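Local atomic coordinates of thrombospondin related anonymous protein (Plasmodium falciparum, PDB entry 4F1J), a protein that probably mediates adhesion of the malaria parasite to host cells, and is represented here by its magnesium-binding von Willebrand factor type A domain. Residues D9-M14 / Q116-L121; Y50-S55 / S95-Q100; Y89-L94 / I125-Q130. All coordinates share one frame; numbering follows the deposited sequence.

How the interactions relate
The three contacts run from the core of a von Willebrand factor A domain to its metal-binding end. Interaction 1 joins two central strands of the sheet; interaction 2, with its centre about 9 Å away, lays helix 94-106 against the neighbouring strand 47-54, and backbone bonds between Leu10, Leu12 and Tyr50 link the two. Interaction 3, about 16 Å from interaction 1 and 11 Å from interaction 2 between centres, joins loops at the metal-binding end. Along the chain the order is 9-14, 50-55, 89-94, 95-100, 116-121, 125-130, with 89-94 leading straight into the helix. Asn93 N bonds to Ser55 O and Leu94 packs on Ile120, seating the metal-site loops on the core strands and helix start.

Interaction 1. Residues D9-M14 / Q116-L121; sequences DLYLLM and QLVVIL
Tyr11 and Gln116 meet on one face of two parallel strands, where a single amide serves two side chains of 9-14. The Tyr11 hydroxyl donates to Gln116 OE1 (OH to OE1 2.8 Å), which lies in the plane of the phenol ring at its edge, although ring and amide planes are turned 56° apart. At the other arm of the amide, Gln116 NE2 donates to Asp9 OD2 at 2.9 Å, an almost straight bond that comes to the anti side of the carboxylate, well out of its plane. A bend in the Gln116 chain (chi2 -69°) places CD beside Asp9. Farther along this face, the Leu13 side chain crosses that of Val118, CD1 to CG1 3.8 Å. On the reverse face the Leu10 and Leu117 side chains lie side by side, CD1 to CD2 3.9 Å, and Leu12 CD1 reaches the branch point of Leu121.

Behind these side chains stands a regular parallel ladder: Tyr11 and Leu13 each donate N-H to 116-121 and accept one in return, while Asp9 O takes Leu117 N. The polar corner has a second shell, since Asp9 OD1 forms a salt bridge with Arg111 and Gln116 NE2 also bonds to Ala114 O. Strand 47-54 pairs with the other edge of 8-15, helix 94-106 covers the Tyr11 and Leu13 face, and helix 22-38 packs on Leu12, Met14 and Leu121, as in a Rossmann-like three-layer α/β/α fold.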
# COMPACT_ATOMS: atom_id res chain seq x y z
N ASP A 9 -6.67 10.08 -2.85
CA ASP A 9 -6.07 9.90 -1.53
C ASP A 9 -5.55 8.47 -1.56
O ASP A 9 -6.33 7.52 -1.74
CB ASP A 9 -7.08 10.12 -0.39
CG ASP A 9 -7.56 11.56 -0.29
OD1 ASP A 9 -6.78 12.48 -0.66
OD2 ASP A 9 -8.68 11.77 0.24
N LEU A 10 -4.23 8.32 -1.45
CA LEU A 10 -3.59 7.01 -1.65
C LEU A 10 -2.97 6.59 -0.33
O LEU A 10 -2.12 7.29 0.22
CB LEU A 10 -2.54 7.07 -2.77
CG LEU A 10 -1.98 5.76 -3.30
CD1 LEU A 10 -1.30 5.94 -4.67
CD2 LEU A 10 -0.98 5.14 -2.28
N TYR A 11 -3.46 5.48 0.20
CA TYR A 11 -3.08 4.94 1.49
C TYR A 11 -2.12 3.77 1.26
O TYR A 11 -2.53 2.62 0.97
CB TYR A 11 -4.28 4.47 2.32
CG TYR A 11 -5.36 5.50 2.50
CD1 TYR A 11 -6.33 5.71 1.51
CD2 TYR A 11 -5.41 6.30 3.61
CE1 TYR A 11 -7.30 6.69 1.66
CE2 TYR A 11 -6.38 7.26 3.77
CZ TYR A 11 -7.34 7.45 2.80
OH TYR A 11 -8.28 8.45 2.98
N LEU A 12 -0.85 4.08 1.42
CA LEU A 12 0.22 3.08 1.32
C LEU A 12 0.37 2.32 2.65
O LEU A 12 0.69 2.92 3.69
CB LEU A 12 1.54 3.77 0.91
CG LEU A 12 2.76 2.84 0.83
CD1 LEU A 12 2.58 1.75 -0.22
CD2 LEU A 12 4.03 3.73 0.56
N LEU A 13 0.14 0.99 2.63
CA LEU A 13 0.23 0.17 3.83
C LEU A 13 1.39 -0.78 3.59
O LEU A 13 1.31 -1.67 2.74
CB LEU A 13 -1.07 -0.64 4.09
CG LEU A 13 -2.41 0.08 3.96
CD1 LEU A 13 -3.55 -0.77 4.52
CD2 LEU A 13 -2.46 1.47 4.55
N MET A 14 2.47 -0.58 4.36
CA MET A 14 3.73 -1.28 4.08
C MET A 14 4.02 -2.30 5.18
O MET A 14 4.29 -1.95 6.31
CB MET A 14 4.85 -0.25 3.98
CG MET A 14 6.19 -0.83 3.67
SD MET A 14 7.40 0.50 3.49
CE MET A 14 8.83 -0.41 2.86
N GLN A 116 -10.46 7.05 -3.53
CA GLN A 116 -9.79 6.49 -2.36
C GLN A 116 -9.17 5.16 -2.76
O GLN A 116 -9.88 4.25 -3.21
CB GLN A 116 -10.77 6.29 -1.21
CG GLN A 116 -11.54 7.55 -0.81
CD GLN A 116 -10.64 8.57 -0.17
OE1 GLN A 116 -9.93 8.24 0.76
NE2 GLN A 116 -10.66 9.82 -0.66
N LEU A 117 -7.84 5.07 -2.61
CA LEU A 117 -7.05 3.91 -3.06
C LEU A 117 -6.13 3.46 -1.94
O LEU A 117 -5.37 4.25 -1.41
CB LEU A 117 -6.20 4.27 -4.29
CG LEU A 117 -5.17 3.25 -4.77
CD1 LEU A 117 -5.83 1.90 -5.21
CD2 LEU A 117 -4.32 3.87 -5.90
N VAL A 118 -6.18 2.17 -1.63
CA VAL A 118 -5.25 1.54 -0.71
C VAL A 118 -4.26 0.73 -1.54
O VAL A 118 -4.65 -0.02 -2.44
CB VAL A 118 -5.99 0.60 0.30
CG1 VAL A 118 -5.00 -0.30 1.07
CG2 VAL A 118 -6.80 1.37 1.30
N VAL A 119 -2.97 0.90 -1.28
CA VAL A 119 -1.95 0.06 -1.91
C VAL A 119 -1.15 -0.63 -0.82
O VAL A 119 -0.53 0.04 0.03
CB VAL A 119 -1.02 0.85 -2.80
CG1 VAL A 119 0.03 -0.09 -3.38
CG2 VAL A 119 -1.82 1.52 -3.92
N ILE A 120 -1.23 -1.96 -0.83
CA ILE A 120 -0.58 -2.81 0.17
C ILE A 120 0.70 -3.40 -0.45
O ILE A 120 0.65 -4.00 -1.52
CB ILE A 120 -1.52 -3.96 0.61
CG1 ILE A 120 -2.70 -3.44 1.43
CG2 ILE A 120 -0.72 -4.98 1.42
CD1 ILE A 120 -4.00 -4.31 1.31
N LEU A 121 1.84 -3.25 0.23
CA LEU A 121 3.07 -3.98 -0.09
C LEU A 121 3.23 -5.07 0.98
O LEU A 121 3.28 -4.76 2.16
CB LEU A 121 4.27 -3.04 -0.09
CG LEU A 121 4.21 -1.75 -0.92
CD1 LEU A 121 5.56 -1.01 -0.81
CD2 LEU A 121 3.78 -2.03 -2.34

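Interaction 2. Residues Y50-S55 / S95-Q100; sequences YANIFS and SDALLQ. With MG (magnesium ion), chain H.
Ala97 gives up the most surface here, its methyl group pressing from helix 94-106 between two side chains of strand 47-54. Its CB lies 3.7 Å from Phe54 CD1 and nearly as close to CG and CB of the same residue, so it touches the root of the aromatic side chain, approaching the ring obliquely. Phe54 CG stands between the backbone N and the carbonyl carbon (chi1 72°), which brings CG to 3.8 Å from Ala97 CB.

Asn52 supplies the polar part. Its OD1 is 4.0 Å from Ala97 CB, and its ND2 passes 3.7 Å from Ala97 O without bonding. The bond of ND2 is made within the strand, to Tyr50 OH at 3.0 Å, arriving in the plane of the phenol ring. Tyr50 OH in turn rests 3.7 Å from Gln100 CB, a turn farther along the helix. Beyond CB the Gln100 chain bends back to its own helix, where NE2 donates to Asp96 O at 3.2 Å, from the opposite face to that used by Gln100 N.

At the start of the same helix, Ser95 OG binds magnesium together with Asp131 and four waters, making six ligands. Helix and strand segments run nearly antiparallel, at 159°, with axes 8.6 Å apart. Leu13 of strand 8-15 touches Asn52 and Ala97 alike, Tyr50 meets the ring of His104, and helix 129-141 packs against Leu98 and Leu99.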
# COMPACT_ATOMS: atom_id res chain seq x y z
N TYR A 50 -0.85 8.95 2.12
CA TYR A 50 -0.81 8.53 3.52
C TYR A 50 0.06 7.29 3.52
O TYR A 50 0.07 6.52 2.56
CB TYR A 50 -2.19 8.16 4.01
CG TYR A 50 -2.23 7.30 5.27
CD1 TYR A 50 -2.15 5.89 5.20
CD2 TYR A 50 -2.31 7.89 6.53
CE1 TYR A 50 -2.21 5.12 6.36
CE2 TYR A 50 -2.33 7.11 7.70
CZ TYR A 50 -2.28 5.73 7.59
OH TYR A 50 -2.33 4.98 8.77
N ALA A 51 0.81 7.09 4.60
CA ALA A 51 1.62 5.87 4.70
C ALA A 51 1.62 5.36 6.11
O ALA A 51 1.75 6.13 7.07
CB ALA A 51 3.08 6.10 4.21
N ASN A 52 1.44 4.05 6.24
CA ASN A 52 1.74 3.38 7.50
C ASN A 52 2.60 2.16 7.26
O ASN A 52 2.73 1.70 6.13
CB ASN A 52 0.51 3.08 8.38
CG ASN A 52 -0.41 1.97 7.87
OD1 ASN A 52 0.02 0.98 7.29
ND2 ASN A 52 -1.72 2.13 8.13
N ILE A 53 3.25 1.71 8.33
CA ILE A 53 3.87 0.39 8.34
C ILE A 53 3.03 -0.50 9.23
O ILE A 53 2.36 0.00 10.16
CB ILE A 53 5.32 0.44 8.80
CG1 ILE A 53 5.44 1.12 10.17
CG2 ILE A 53 6.18 1.19 7.76
CD1 ILE A 53 6.86 1.11 10.77
N PHE A 54 3.06 -1.80 8.99
CA PHE A 54 2.31 -2.70 9.84
C PHE A 54 3.01 -4.05 9.97
O PHE A 54 3.51 -4.63 9.01
CB PHE A 54 0.85 -2.88 9.36
CG PHE A 54 0.72 -3.67 8.10
CD1 PHE A 54 0.79 -3.05 6.87
CD2 PHE A 54 0.51 -5.04 8.13
CE1 PHE A 54 0.67 -3.77 5.70
CE2 PHE A 54 0.41 -5.76 6.93
CZ PHE A 54 0.51 -5.12 5.73
N SER A 55 3.08 -4.51 11.22
CA SER A 55 3.51 -5.87 11.49
C SER A 55 2.67 -6.31 12.70
O SER A 55 1.58 -6.84 12.51
CB SER A 55 5.03 -5.97 11.67
OG SER A 55 5.52 -5.20 12.74
N SER A 95 -5.22 -6.30 9.16
CA SER A 95 -6.54 -5.79 9.52
C SER A 95 -6.44 -4.48 10.32
O SER A 95 -7.24 -3.58 10.10
CB SER A 95 -7.38 -6.87 10.23
OG SER A 95 -6.79 -7.24 11.47
N ASP A 96 -5.44 -4.35 11.18
CA ASP A 96 -5.20 -3.08 11.89
C ASP A 96 -4.80 -1.94 10.94
O ASP A 96 -5.23 -0.79 11.12
CB ASP A 96 -4.13 -3.23 12.99
CG ASP A 96 -4.09 -2.05 13.92
OD1 ASP A 96 -5.18 -1.64 14.40
OD2 ASP A 96 -3.01 -1.49 14.18
N ALA A 97 -3.94 -2.24 9.98
CA ALA A 97 -3.58 -1.27 8.94
C ALA A 97 -4.80 -0.77 8.16
O ALA A 97 -4.95 0.42 7.89
CB ALA A 97 -2.60 -1.91 7.98
N LEU A 98 -5.64 -1.70 7.73
CA LEU A 98 -6.88 -1.36 7.00
C LEU A 98 -7.86 -0.58 7.91
O LEU A 98 -8.55 0.35 7.46
CB LEU A 98 -7.54 -2.64 6.47
CG LEU A 98 -6.81 -3.39 5.36
CD1 LEU A 98 -7.45 -4.79 5.19
CD2 LEU A 98 -6.80 -2.58 4.05
N LEU A 99 -7.93 -0.98 9.17
CA LEU A 99 -8.72 -0.24 10.17
C LEU A 99 -8.32 1.25 10.25
O LEU A 99 -9.17 2.12 10.37
CB LEU A 99 -8.60 -0.90 11.54
CG LEU A 99 -9.28 -0.17 12.72
CD1 LEU A 99 -10.76 0.04 12.46
CD2 LEU A 99 -9.04 -0.99 13.96
N GLN A 100 -7.03 1.54 10.17
CA GLN A 100 -6.59 2.95 10.25
C GLN A 100 -7.11 3.74 9.07
O GLN A 100 -7.49 4.92 9.22
CB GLN A 100 -5.08 3.06 10.33
CG GLN A 100 -4.46 2.32 11.53
CD GLN A 100 -5.22 2.51 12.82
OE1 GLN A 100 -5.42 3.64 13.29
NE2 GLN A 100 -5.69 1.41 13.40
MG MG H . -8.01 -7.21 13.25
O HOH W 1 -6.06 -6.97 14.13
O HOH W 2 -8.27 -5.22 13.10
O HOH W 3 -8.96 -7.06 15.10
O HOH W 4 -7.61 -9.18 13.35

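Interaction 3. Residues Y89-L94 / I125-Q130; sequences YGRTNL and IPDSIQ. With EDO (1,2-ethanediol), chain O.
Arg91 and Thr92 both turn an N-H to one carboxylate oxygen, Asp127 OD2, beside the metal ion-dependent adhesion site (MIDAS) of this von Willebrand factor A domain. Thr92 N donates on the syn side at 2.7 Å and Arg91 NH1 on the anti side at 2.8 Å, the latter as a salt bridge, both tilted out of the carboxylate plane from opposite faces. OD2 itself lies in the guanidinium plane, at its edge. The Arg91 chain is extended from CG to NE, then turns at chi4 (79°), which swings CZ so that NH1 curls back to the acid; its CB, CG and CD all pass close to OD2.

The other oxygen is served by water. A single molecule donates to Asp127 OD1 at 2.7 Å and is also hydrogen-bonded to Thr92 OG1, bridging the two side chains. Backbone closes the circuit, with Asp127 N giving a straight bond to Thr92 O (3.0 Å, 167° at the hydrogen). Thr92 is held at N, at its hydroxyl and at O, which also takes a weak bond from Leu94 N round an inverse gamma turn at Asn93. The nearest atoms of its side chain and the MIDAS magnesium, which Ser17, Ser19 and Asp123 ligate, are about 4 Å apart, consistent with the second-shell role this threonine has in closed A domains, not the direct ligation of open ones.

Each segment also leads into a helix through a side-chain N-cap. Asn93 OD1 accepts from Asp96 N, while its ND2 is satisfied by Asn56 O. Ser128 OG caps Asp131 N and is hydrogen-bonded to O2 of an ethanediol, probably from the crystallisation liquor. Beneath the polar layer, Leu94 and Pro126 lie side by side, with Leu94 CD2 3.7 Å from Pro126 CG.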
# COMPACT_ATOMS: atom_id res chain seq x y z
N TYR A 89 10.32 -6.42 11.84
CA TYR A 89 10.06 -7.36 12.92
C TYR A 89 8.55 -7.57 13.06
O TYR A 89 7.74 -6.71 12.67
CB TYR A 89 10.65 -6.85 14.24
CG TYR A 89 9.88 -5.73 14.91
CD1 TYR A 89 8.77 -5.99 15.68
CD2 TYR A 89 10.30 -4.41 14.78
CE1 TYR A 89 8.06 -4.96 16.31
CE2 TYR A 89 9.60 -3.38 15.38
CZ TYR A 89 8.47 -3.67 16.16
OH TYR A 89 7.80 -2.64 16.78
N GLY A 90 8.18 -8.70 13.64
CA GLY A 90 6.81 -8.93 14.06
C GLY A 90 5.95 -9.61 13.01
O GLY A 90 6.46 -10.09 12.00
N ARG A 91 4.65 -9.65 13.29
CA ARG A 91 3.71 -10.47 12.52
C ARG A 91 3.06 -9.67 11.39
O ARG A 91 3.71 -8.81 10.85
CB ARG A 91 2.70 -11.16 13.47
CG ARG A 91 1.92 -10.26 14.38
CD ARG A 91 1.05 -11.10 15.34
NE ARG A 91 0.12 -10.28 16.12
CZ ARG A 91 -1.04 -9.78 15.65
NH1 ARG A 91 -1.46 -10.00 14.40
NH2 ARG A 91 -1.81 -9.07 16.46
N THR A 92 1.83 -9.99 11.00
CA THR A 92 1.22 -9.38 9.80
C THR A 92 -0.22 -8.94 10.08
O THR A 92 -1.18 -9.57 9.60
CB THR A 92 1.27 -10.36 8.61
OG1 THR A 92 2.60 -10.92 8.51
CG2 THR A 92 0.87 -9.69 7.29
N ASN A 93 -0.34 -7.85 10.83
CA ASN A 93 -1.64 -7.35 11.26
C ASN A 93 -2.18 -6.40 10.19
O ASN A 93 -2.31 -5.19 10.41
CB ASN A 93 -1.50 -6.65 12.60
CG ASN A 93 -2.83 -6.41 13.31
OD1 ASN A 93 -3.91 -6.51 12.74
ND2 ASN A 93 -2.73 -6.03 14.56
N LEU A 94 -2.52 -6.97 9.04
CA LEU A 94 -3.12 -6.20 7.94
C LEU A 94 -4.44 -5.59 8.36
O LEU A 94 -4.76 -4.46 7.96
CB LEU A 94 -3.35 -7.08 6.70
CG LEU A 94 -4.00 -6.36 5.50
CD1 LEU A 94 -3.14 -5.21 5.06
CD2 LEU A 94 -4.27 -7.35 4.35
N ILE A 125 0.78 -13.53 4.43
CA ILE A 125 -0.65 -13.67 4.57
C ILE A 125 -1.08 -12.98 5.88
O ILE A 125 -0.38 -13.10 6.91
CB ILE A 125 -1.02 -15.17 4.60
CG1 ILE A 125 -0.61 -15.85 3.28
CG2 ILE A 125 -2.51 -15.33 4.81
CD1 ILE A 125 -0.34 -17.31 3.43
N PRO A 126 -2.22 -12.28 5.88
CA PRO A 126 -2.65 -11.65 7.11
C PRO A 126 -2.86 -12.65 8.25
O PRO A 126 -3.27 -13.79 8.02
CB PRO A 126 -4.00 -11.02 6.74
CG PRO A 126 -4.01 -10.96 5.29
CD PRO A 126 -3.18 -12.05 4.78
N ASP A 127 -2.58 -12.21 9.47
CA ASP A 127 -2.77 -13.06 10.64
C ASP A 127 -4.22 -13.46 10.81
O ASP A 127 -4.52 -14.56 11.30
CB ASP A 127 -2.21 -12.39 11.86
CG ASP A 127 -0.67 -12.25 11.79
OD1 ASP A 127 0.05 -13.12 11.23
OD2 ASP A 127 -0.20 -11.25 12.29
N SER A 128 -5.12 -12.58 10.36
CA SER A 128 -6.56 -12.88 10.32
C SER A 128 -7.12 -12.54 8.95
O SER A 128 -7.46 -11.39 8.67
CB SER A 128 -7.29 -12.11 11.41
OG SER A 128 -8.70 -12.26 11.29
N ILE A 129 -7.25 -13.56 8.10
CA ILE A 129 -7.91 -13.37 6.81
C ILE A 129 -9.37 -12.91 7.02
O ILE A 129 -9.84 -12.02 6.30
CB ILE A 129 -7.71 -14.62 5.89
CG1 ILE A 129 -6.25 -14.66 5.46
CG2 ILE A 129 -8.64 -14.59 4.66
CD1 ILE A 129 -5.82 -15.92 4.89
N GLN A 130 -10.03 -13.46 8.03
CA GLN A 130 -11.41 -13.06 8.36
C GLN A 130 -11.53 -11.55 8.63
O GLN A 130 -12.37 -10.87 8.00
CB GLN A 130 -11.94 -13.84 9.55
CG GLN A 130 -13.45 -13.74 9.75
CD GLN A 130 -14.25 -14.54 8.75
OE1 GLN A 130 -13.78 -15.54 8.20
NE2 GLN A 130 -15.49 -14.12 8.50
C1 EDO O . -9.74 -16.51 11.37
O1 EDO O . -8.91 -15.83 10.42
C2 EDO O . -9.49 -16.09 12.83
O2 EDO O . -9.18 -14.70 13.03
O HOH W 5 2.66 -12.99 10.44